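PDB 3BJQ: phage-related protein from Bordetella bronchiseptica RB50, which probably serves as a major capsid protein, the subunit from which a phage head shell is built. Local coordinates for residues Val40-Gly45 / Asp78-Val83. Residues are numbered along the deposited sequence; the frame is centred on the assembly and turned at random.
Sequences VAQYGG and DPYSIV
Gly45 and Tyr80 form a hydrogen-bonded antiparallel pair, Gly45 N to Tyr80 O 3.2 Å and Tyr80 N to Gly45 O 2.9 Å, followed by the non-hydrogen-bonded pair Gly44 and Ser81. Just beyond the paired strands, Ile82 N gives Tyr43 O an almost straight hydrogen bond (176°), 2.7 Å long and in the carbonyl plane. A water bridges the two segments, donating weakly to Tyr43 O and hydrogen-bonded to Ser81 OG. The main side-chain contact is made by Tyr80. Its CG sits between backbone N and carbonyl carbon (chi1 77°), and the ring lies back across the Gly44-Gly45 peptide, with Gly45 N 3.7 Å above its centre and Gly44 C nearer the rim. Gly45 has no side chain, and its CA lies 3.6 Å from Tyr80 CE2. At the far edge Tyr80 OH donates to Gln42 O (2.6 Å), coming from above the carbonyl plane, and the phenol thus ties the turn before strand 44-49 to strand 75-81. Val40 CG2 reaches Ile82 CD1 tip to tip at 3.8 Å. Ile82 CG2 touches CD2 of Tyr43, the two side chains crossing at about a right angle, while Ile82 O lies in plane at the edge of the Tyr43 ring. Tyr43 OH is hydrogen-bonded to Asp294 OD2. Val40 ends strand 37-40 of a mixed sheet; from there the chain turns through 41-43 into the two-stranded antiparallel ribbon 44-49/75-81, whose Tyr80 (edge-to-face with Tyr267), with Tyr43 and Ile82 at the ribbon's end, packs on strand 264-269 of that sheet.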
loop_
_atom_site.group_PDB
_atom_site.type_symbol
_atom_site.label_atom_id
_atom_site.label_comp_id
_atom_site.label_asym_id
_atom_site.label_seq_id
_atom_site.Cartn_x
_atom_site.Cartn_y
_atom_site.Cartn_z
ATOM N N VAL E 40 -30.403 18.016 5.691
ATOM C CA VAL E 40 -31.230 18.788 4.807
ATOM C C VAL E 40 -30.306 19.763 4.041
ATOM O O VAL E 40 -29.133 19.920 4.375
ATOM C CB VAL E 40 -32.373 19.588 5.532
ATOM C CG1 VAL E 40 -33.230 18.699 6.339
ATOM C CG2 VAL E 40 -31.844 20.732 6.387
ATOM N N ALA E 41 -30.837 20.385 3.004
ATOM C CA ALA E 41 -30.086 21.364 2.209
ATOM C C ALA E 41 -30.567 22.793 2.437
ATOM O O ALA E 41 -29.776 23.732 2.344
ATOM C CB ALA E 41 -30.198 21.020 0.737
ATOM N N GLN E 42 -31.862 22.959 2.705
ATOM C CA GLN E 42 -32.487 24.287 2.853
ATOM C C GLN E 42 -32.475 24.827 4.288
ATOM O O GLN E 42 -32.803 24.102 5.242
ATOM C CB GLN E 42 -33.954 24.258 2.382
ATOM C CG GLN E 42 -34.205 24.016 0.878
ATOM C CD GLN E 42 -35.717 23.970 0.515
ATOM O OE1 GLN E 42 -36.593 23.956 1.394
ATOM N NE2 GLN E 42 -36.015 23.952 -0.789
ATOM N N TYR E 43 -32.133 26.111 4.418
ATOM C CA TYR E 43 -32.168 26.816 5.700
ATOM C C TYR E 43 -33.589 27.164 6.145
ATOM O O TYR E 43 -33.853 27.336 7.341
ATOM C CB TYR E 43 -31.347 28.103 5.647
ATOM C CG TYR E 43 -29.896 27.868 5.903
ATOM C CD1 TYR E 43 -29.052 27.451 4.893
ATOM C CD2 TYR E 43 -29.366 28.052 7.163
ATOM C CE1 TYR E 43 -27.694 27.219 5.136
ATOM C CE2 TYR E 43 -28.017 27.827 7.416
ATOM C CZ TYR E 43 -27.195 27.413 6.397
ATOM O OH TYR E 43 -25.892 27.167 6.647
ATOM N N GLY E 44 -34.501 27.265 5.183
ATOM C CA GLY E 44 -35.912 27.492 5.463
ATOM C C GLY E 44 -36.740 26.497 4.669
ATOM O O GLY E 44 -36.369 26.106 3.560
ATOM N N GLY E 45 -37.854 26.053 5.235
ATOM C CA GLY E 45 -38.689 25.092 4.530
ATOM C C GLY E 45 -39.850 24.653 5.376
ATOM O O GLY E 45 -40.243 25.346 6.313
ATOM N N ASP E 78 -45.587 22.456 9.279
ATOM C CA ASP E 78 -45.165 23.758 9.794
ATOM C C ASP E 78 -43.803 24.142 9.252
ATOM O O ASP E 78 -42.998 23.289 8.939
ATOM C CB ASP E 78 -45.116 23.742 11.340
ATOM C CG ASP E 78 -46.499 23.680 11.972
ATOM O OD1 ASP E 78 -47.486 23.789 11.231
ATOM O OD2 ASP E 78 -46.600 23.541 13.209
ATOM N N PRO E 79 -43.549 25.443 9.135
ATOM C CA PRO E 79 -42.277 25.859 8.614
ATOM C C PRO E 79 -41.180 25.671 9.641
ATOM O O PRO E 79 -41.441 25.646 10.841
ATOM C CB PRO E 79 -42.483 27.347 8.348
ATOM C CG PRO E 79 -43.480 27.755 9.337
ATOM C CD PRO E 79 -44.398 26.596 9.486
ATOM N N TYR E 80 -39.965 25.507 9.146
ATOM C CA TYR E 80 -38.790 25.445 9.994
ATOM C C TYR E 80 -37.815 26.486 9.500
ATOM O O TYR E 80 -37.842 26.872 8.333
ATOM C CB TYR E 80 -38.131 24.062 9.963
ATOM C CG TYR E 80 -37.295 23.755 8.724
ATOM C CD1 TYR E 80 -35.987 24.217 8.603
ATOM C CD2 TYR E 80 -37.799 22.953 7.714
ATOM C CE1 TYR E 80 -35.217 23.899 7.497
ATOM C CE2 TYR E 80 -37.055 22.648 6.602
ATOM C CZ TYR E 80 -35.769 23.116 6.500
ATOM O OH TYR E 80 -35.049 22.806 5.389
ATOM N N SER E 81 -36.917 26.901 10.386
ATOM C CA SER E 81 -35.906 27.852 10.015
ATOM C C SER E 81 -34.618 27.556 10.775
ATOM O O SER E 81 -34.584 27.550 12.016
ATOM C CB SER E 81 -36.378 29.286 10.259
ATOM O OG SER E 81 -35.384 30.215 9.837
ATOM N N ILE E 82 -33.564 27.283 10.017
ATOM C CA ILE E 82 -32.268 27.027 10.602
ATOM C C ILE E 82 -31.587 28.387 10.595
ATOM O O ILE E 82 -31.422 28.999 9.534
ATOM C CB ILE E 82 -31.477 25.992 9.785
ATOM C CG1 ILE E 82 -32.152 24.623 9.891
ATOM C CG2 ILE E 82 -30.011 25.934 10.246
ATOM C CD1 ILE E 82 -31.666 23.602 8.891
ATOM N N VAL E 83 -31.231 28.879 11.776
ATOM C CA VAL E 83 -30.552 30.175 11.888
ATOM C C VAL E 83 -29.045 29.942 11.768
ATOM O O VAL E 83 -28.479 29.126 12.511
ATOM C CB VAL E 83 -30.911 30.925 13.211
ATOM C CG1 VAL E 83 -30.017 32.153 13.425
ATOM C CG2 VAL E 83 -32.376 31.364 13.187
HETATM O O HOH W 1 -33.774 30.463 7.663
#